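NAD-dependent aldehyde dehydrogenase (Sinorhizobium meliloti, PDB 3U4J) probably oxidises aldehydes to the corresponding acids, using NAD or NADP as electron acceptor, and assembles as a tetramer. Local coordinates at residues L90-A95 and L130-A135; L97-Q102 and F126-W131. One frame throughout, in Å; residues are numbered along the deposited sequence.

Interaction 1 (L90-A95 and L130-A135)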
loop_
_atom_site.group_PDB
_atom_site.type_symbol
_atom_site.label_atom_id
_atom_site.label_comp_id
_atom_site.label_asym_id
_atom_site.label_seq_id
_atom_site.Cartn_x
_atom_site.Cartn_y
_atom_site.Cartn_z
ATOM N N LEU A 90 -11.757 -22.538 0.566
ATOM C CA LEU A 90 -11.155 -23.861 0.569
ATOM C C LEU A 90 -9.960 -23.928 1.520
ATOM O O LEU A 90 -9.775 -24.921 2.217
ATOM C CB LEU A 90 -10.775 -24.258 -0.863
ATOM C CG LEU A 90 -12.051 -24.442 -1.730
ATOM C CD1 LEU A 90 -11.756 -24.431 -3.241
ATOM C CD2 LEU A 90 -12.810 -25.727 -1.299
HETATM N N MSE A 91 -9.153 -22.880 1.537
HETATM C CA MSE A 91 -8.002 -22.803 2.452
HETATM C C MSE A 91 -8.429 -22.712 3.911
HETATM O O MSE A 91 -7.738 -23.240 4.788
HETATM C CB MSE A 91 -7.131 -21.587 2.097
HETATM C CG MSE A 91 -6.529 -21.697 0.707
HETATM SE SE MSE A 91 -5.790 -20.021 0.064
HETATM C CE MSE A 91 -4.351 -19.789 1.391
ATOM N N PHE A 92 -9.543 -22.035 4.197
ATOM C CA PHE A 92 -10.052 -22.018 5.604
ATOM C C PHE A 92 -10.475 -23.422 6.045
ATOM O O PHE A 92 -10.287 -23.817 7.221
ATOM C CB PHE A 92 -11.228 -21.042 5.771
ATOM C CG PHE A 92 -10.800 -19.617 5.994
ATOM C CD1 PHE A 92 -10.028 -19.265 7.119
ATOM C CD2 PHE A 92 -11.159 -18.626 5.093
ATOM C CE1 PHE A 92 -9.625 -17.937 7.327
ATOM C CE2 PHE A 92 -10.748 -17.300 5.279
ATOM C CZ PHE A 92 -9.994 -16.948 6.397
ATOM N N LYS A 93 -11.051 -24.182 5.105
ATOM C CA LYS A 93 -11.421 -25.575 5.386
ATOM C C LYS A 93 -10.208 -26.415 5.749
ATOM O O LYS A 93 -10.292 -27.253 6.639
ATOM C CB LYS A 93 -12.194 -26.219 4.224
ATOM C CG LYS A 93 -13.615 -25.670 4.048
ATOM C CD LYS A 93 -14.263 -26.287 2.831
ATOM C CE LYS A 93 -15.579 -25.648 2.538
ATOM N NZ LYS A 93 -16.482 -26.640 1.887
ATOM N N VAL A 94 -9.089 -26.205 5.052
ATOM C CA VAL A 94 -7.819 -26.846 5.438
ATOM C C VAL A 94 -7.391 -26.429 6.855
ATOM O O VAL A 94 -7.024 -27.275 7.666
ATOM C CB VAL A 94 -6.674 -26.520 4.452
ATOM C CG1 VAL A 94 -5.354 -27.191 4.883
ATOM C CG2 VAL A 94 -7.054 -26.927 3.018
ATOM N N ALA A 95 -7.379 -25.128 7.139
ATOM C CA ALA A 95 -7.036 -24.662 8.492
ATOM C C ALA A 95 -7.920 -25.325 9.556
ATOM O O ALA A 95 -7.409 -25.800 10.597
ATOM C CB ALA A 95 -7.133 -23.142 8.576
ATOM N N LEU A 130 -1.316 -20.066 10.370
ATOM C CA LEU A 130 -0.704 -19.662 9.112
ATOM C C LEU A 130 -1.663 -19.821 7.954
ATOM O O LEU A 130 -1.780 -18.914 7.124
ATOM C CB LEU A 130 0.565 -20.447 8.826
ATOM C CG LEU A 130 1.802 -20.105 9.678
ATOM C CD1 LEU A 130 2.813 -21.264 9.531
ATOM C CD2 LEU A 130 2.433 -18.786 9.265
ATOM N N TRP A 131 -2.333 -20.966 7.910
ATOM C CA TRP A 131 -3.283 -21.247 6.838
ATOM C C TRP A 131 -4.427 -20.233 6.956
ATOM O O TRP A 131 -4.860 -19.701 5.946
ATOM C CB TRP A 131 -3.808 -22.704 6.901
ATOM C CG TRP A 131 -2.910 -23.673 6.185
ATOM C CD1 TRP A 131 -1.752 -24.258 6.684
ATOM C CD2 TRP A 131 -3.052 -24.146 4.843
ATOM N NE1 TRP A 131 -1.174 -25.065 5.719
ATOM C CE2 TRP A 131 -1.963 -25.026 4.588
ATOM C CE3 TRP A 131 -4.000 -23.917 3.817
ATOM C CZ2 TRP A 131 -1.798 -25.671 3.362
ATOM C CZ3 TRP A 131 -3.831 -24.566 2.590
ATOM C CH2 TRP A 131 -2.732 -25.425 2.368
ATOM N N SER A 132 -4.891 -19.930 8.178
ATOM C CA SER A 132 -5.994 -18.966 8.322
ATOM C C SER A 132 -5.612 -17.562 7.907
ATOM O O SER A 132 -6.381 -16.891 7.240
ATOM C CB SER A 132 -6.545 -18.904 9.753
ATOM O OG SER A 132 -6.952 -20.194 10.154
ATOM N N TYR A 133 -4.448 -17.106 8.348
ATOM C CA TYR A 133 -3.950 -15.789 7.953
ATOM C C TYR A 133 -3.881 -15.660 6.427
ATOM O O TYR A 133 -4.314 -14.649 5.845
ATOM C CB TYR A 133 -2.558 -15.496 8.561
ATOM C CG TYR A 133 -1.996 -14.204 7.988
ATOM C CD1 TYR A 133 -2.223 -12.968 8.606
ATOM C CD2 TYR A 133 -1.263 -14.214 6.798
ATOM C CE1 TYR A 133 -1.723 -11.790 8.032
ATOM C CE2 TYR A 133 -0.780 -13.036 6.222
ATOM C CZ TYR A 133 -1.018 -11.846 6.840
ATOM O OH TYR A 133 -0.543 -10.704 6.239
ATOM N N ALA A 134 -3.296 -16.670 5.778
ATOM C CA ALA A 134 -3.087 -16.630 4.311
ATOM C C ALA A 134 -4.413 -16.678 3.583
ATOM O O ALA A 134 -4.628 -15.963 2.600
ATOM C CB ALA A 134 -2.193 -17.817 3.884
ATOM N N ALA A 135 -5.329 -17.505 4.090
ATOM C CA ALA A 135 -6.679 -17.576 3.498
ATOM C C ALA A 135 -7.363 -16.221 3.564
ATOM O O ALA A 135 -8.034 -15.818 2.620
ATOM C CB ALA A 135 -7.530 -18.639 4.209
#

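Interaction 2 (L97-Q102 and F126-W131)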
loop_
_atom_site.group_PDB
_atom_site.type_symbol
_atom_site.label_atom_id
_atom_site.label_comp_id
_atom_site.label_asym_id
_atom_site.label_seq_id
_atom_site.Cartn_x
_atom_site.Cartn_y
_atom_site.Cartn_z
ATOM N N LEU A 97 -9.430 -28.295 9.252
ATOM C CA LEU A 97 -9.000 -29.700 9.341
ATOM C C LEU A 97 -7.728 -29.906 10.144
ATOM O O LEU A 97 -7.604 -30.900 10.859
ATOM C CB LEU A 97 -8.803 -30.300 7.937
ATOM C CG LEU A 97 -10.125 -30.713 7.322
ATOM C CD1 LEU A 97 -9.933 -30.830 5.797
ATOM C CD2 LEU A 97 -10.654 -31.998 7.941
ATOM N N ILE A 98 -6.767 -28.996 9.979
ATOM C CA ILE A 98 -5.521 -29.037 10.766
ATOM C C ILE A 98 -5.825 -29.066 12.280
ATOM O O ILE A 98 -5.298 -29.910 13.020
ATOM C CB ILE A 98 -4.586 -27.882 10.397
ATOM C CG1 ILE A 98 -4.118 -28.052 8.927
ATOM C CG2 ILE A 98 -3.361 -27.856 11.370
ATOM C CD1 ILE A 98 -3.361 -26.843 8.395
ATOM N N LEU A 99 -6.711 -28.179 12.726
ATOM C CA LEU A 99 -7.180 -28.212 14.097
ATOM C C LEU A 99 -7.910 -29.483 14.467
ATOM O O LEU A 99 -7.659 -30.047 15.523
ATOM C CB LEU A 99 -8.029 -26.978 14.429
ATOM C CG LEU A 99 -7.281 -25.648 14.513
ATOM C CD1 LEU A 99 -8.225 -24.501 14.990
ATOM C CD2 LEU A 99 -6.020 -25.745 15.429
ATOM N N ALA A 100 -8.811 -29.944 13.601
ATOM C CA ALA A 100 -9.551 -31.179 13.876
ATOM C C ALA A 100 -8.570 -32.376 14.003
ATOM O O ALA A 100 -8.806 -33.316 14.772
ATOM C CB ALA A 100 -10.601 -31.434 12.775
ATOM N N ARG A 101 -7.466 -32.340 13.264
ATOM C CA ARG A 101 -6.497 -33.437 13.324
ATOM C C ARG A 101 -5.244 -33.062 14.124
ATOM O O ARG A 101 -4.155 -33.627 13.899
ATOM C CB ARG A 101 -6.091 -33.916 11.920
ATOM C CG ARG A 101 -7.248 -34.127 10.921
ATOM C CD ARG A 101 -8.151 -35.315 11.281
ATOM N NE ARG A 101 -9.164 -35.464 10.232
ATOM C CZ ARG A 101 -10.475 -35.269 10.392
ATOM N NH1 ARG A 101 -10.980 -34.948 11.584
ATOM N NH2 ARG A 101 -11.297 -35.424 9.351
ATOM N N GLN A 102 -5.386 -32.124 15.060
ATOM C CA GLN A 102 -4.192 -31.574 15.721
ATOM C C GLN A 102 -3.349 -32.636 16.446
ATOM O O GLN A 102 -2.130 -32.652 16.288
ATOM C CB GLN A 102 -4.520 -30.419 16.675
ATOM C CG GLN A 102 -3.272 -29.804 17.353
ATOM C CD GLN A 102 -3.602 -28.514 18.114
ATOM O OE1 GLN A 102 -4.773 -28.165 18.302
ATOM N NE2 GLN A 102 -2.586 -27.804 18.533
ATOM N N PHE A 126 -0.077 -23.404 15.424
ATOM C CA PHE A 126 0.482 -22.294 14.664
ATOM C C PHE A 126 0.287 -22.452 13.141
ATOM O O PHE A 126 -0.042 -21.500 12.438
ATOM C CB PHE A 126 1.958 -22.125 15.002
ATOM C CG PHE A 126 2.539 -20.836 14.502
ATOM C CD1 PHE A 126 2.309 -19.642 15.183
ATOM C CD2 PHE A 126 3.323 -20.811 13.354
ATOM C CE1 PHE A 126 2.865 -18.431 14.719
ATOM C CE2 PHE A 126 3.863 -19.626 12.880
ATOM C CZ PHE A 126 3.636 -18.430 13.557
ATOM N N CYS A 127 0.466 -23.664 12.639
ATOM C CA CYS A 127 0.246 -23.917 11.211
ATOM C C CYS A 127 -1.198 -23.683 10.817
ATOM O O CYS A 127 -1.460 -23.165 9.726
ATOM C CB CYS A 127 0.630 -25.345 10.849
ATOM S SG CYS A 127 2.406 -25.553 10.877
ATOM N N ALA A 128 -2.139 -24.072 11.688
ATOM C CA ALA A 128 -3.529 -23.770 11.384
ATOM C C ALA A 128 -3.697 -22.241 11.271
ATOM O O ALA A 128 -4.445 -21.760 10.412
ATOM C CB ALA A 128 -4.479 -24.356 12.439
ATOM N N ASP A 129 -2.991 -21.488 12.121
ATOM C CA ASP A 129 -3.069 -20.013 12.089
ATOM C C ASP A 129 -2.414 -19.443 10.824
ATOM O O ASP A 129 -2.900 -18.452 10.257
ATOM C CB ASP A 129 -2.437 -19.379 13.349
ATOM C CG ASP A 129 -2.781 -17.900 13.495
ATOM O OD1 ASP A 129 -3.979 -17.529 13.473
ATOM O OD2 ASP A 129 -1.854 -17.101 13.644
ATOM N N LEU A 130 -1.316 -20.066 10.370
ATOM C CA LEU A 130 -0.704 -19.662 9.112
ATOM C C LEU A 130 -1.663 -19.821 7.954
ATOM O O LEU A 130 -1.780 -18.914 7.124
ATOM C CB LEU A 130 0.565 -20.447 8.826
ATOM C CG LEU A 130 1.802 -20.105 9.678
ATOM C CD1 LEU A 130 2.813 -21.264 9.531
ATOM C CD2 LEU A 130 2.433 -18.786 9.265
ATOM N N TRP A 131 -2.333 -20.966 7.910
ATOM C CA TRP A 131 -3.283 -21.247 6.838
ATOM C C TRP A 131 -4.427 -20.233 6.956
ATOM O O TRP A 131 -4.860 -19.701 5.946
ATOM C CB TRP A 131 -3.808 -22.704 6.901
ATOM C CG TRP A 131 -2.910 -23.673 6.185
ATOM C CD1 TRP A 131 -1.752 -24.258 6.684
ATOM C CD2 TRP A 131 -3.052 -24.146 4.843
ATOM N NE1 TRP A 131 -1.174 -25.065 5.719
ATOM C CE2 TRP A 131 -1.963 -25.026 4.588
ATOM C CE3 TRP A 131 -4.000 -23.917 3.817
ATOM C CZ2 TRP A 131 -1.798 -25.671 3.362
ATOM C CZ3 TRP A 131 -3.831 -24.566 2.590
ATOM C CH2 TRP A 131 -2.732 -25.425 2.368
#

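Interaction 1 (L90-A95 and L130-A135)
F92, M91, V94 and A95 pack against W131, S132, A134 and A135 where helix 84-100 and helix 117-138 run antiparallel, a largely apolar and mostly buried helix-helix contact that reaches the subunit interface. The axes of the segments 90-95 and 130-135 come within 8.3 Å, at 166° between their N-to-C directions. Such closeness depends on small residues: A95 CB comes within 3.7 Å of W131 CB, and A135 CB within 3.6 Å of M91 CB. A135 also sets its methyl over the centre of the F92 ring, 3.5 Å from the centroid and almost on the normal, a CH-pi contact. S132 O approaches the same ring obliquely, 3.4 Å from F92 CE1. An alanine at F92 would probably leave the A135 methyl without the ring that covers it and, being present in both copies, would abolish the meeting of the two F92 rings across the interface. V94 has CG1 anti to the backbone N (chi1 180°), and this methyl lies over the six-membered ring of W131, 3.7 Å from its centroid; a branched, rigid valine suits a broad, flat partner. M91, a selenomethionine, bends at chi3 and brings CE to 3.8 Å from A134 CB, on the side where P183 of helix 174-187 also packs. The hydroxyl of S132 touches A95 CB but is satisfied within its own helix by A128 O. Small alanines that bring two helices close, with large side chains filling in beside them, are typical of close antiparallel helix packing, here in the helical layer of an aldehyde dehydrogenase fold.

Interaction 2 (L97-Q102 and F126-W131)
I98 lays its terminal methyl over the five-membered ring of W131, with CD1 3.5 Å from W131 CD1 and 3.9 Å from the centroid of that ring. The methyl stands 27° off the ring normal, a CH-pi contact displaced toward the CD1 side of the pyrrole, and the two side chains cross at about a right angle. An extended chain carries it there: CD1 is anti to CA (chi2 171°), which gives the isoleucine its full length toward the indole. The second branch does different work, with I98 CG2 resting 3.8 Å from A128 CB at the point where the two backbones come nearest. Isoleucine suits this place because it can serve two partners at once. A128 also receives L99, whose CD2 lies 3.6 Å from A128 CB; the alanine methyl is thus touched by two neighbouring residues of the facing helix. L99 lies at the exposed margin, whereas I98 is buried and is further covered by L207 and L210 of helix 202-214. The charged D129 points away from this contact and forms salt bridges with R139 and R89 of the second subunit. Across 97-102 and 126-131 the touching side chains are aliphatic or aromatic, which implies cohesion through shape and hydrophobic burial, while the charge of D129 is paired across the subunit interface instead.

Interactions 1 and 2 are successive levels of one helix pair, 84-100 against 117-138, with centres about 8 Å apart. They share W131, whose indole bridges them: V94 and I98, one helical turn apart, cover the same face, the first over the six-membered ring and the second over the five-membered ring. The levels also touch directly, A95 CB lying 3.5 Å from A128 O, the carbonyl that accepts the S132 hydroxyl. L207 of helix 202-214 reaches V94, W131 and I98, continuing the apolar core behind both. Neither contact belongs to the calcium site at L17 and E50; both join helices beside the subunit interface.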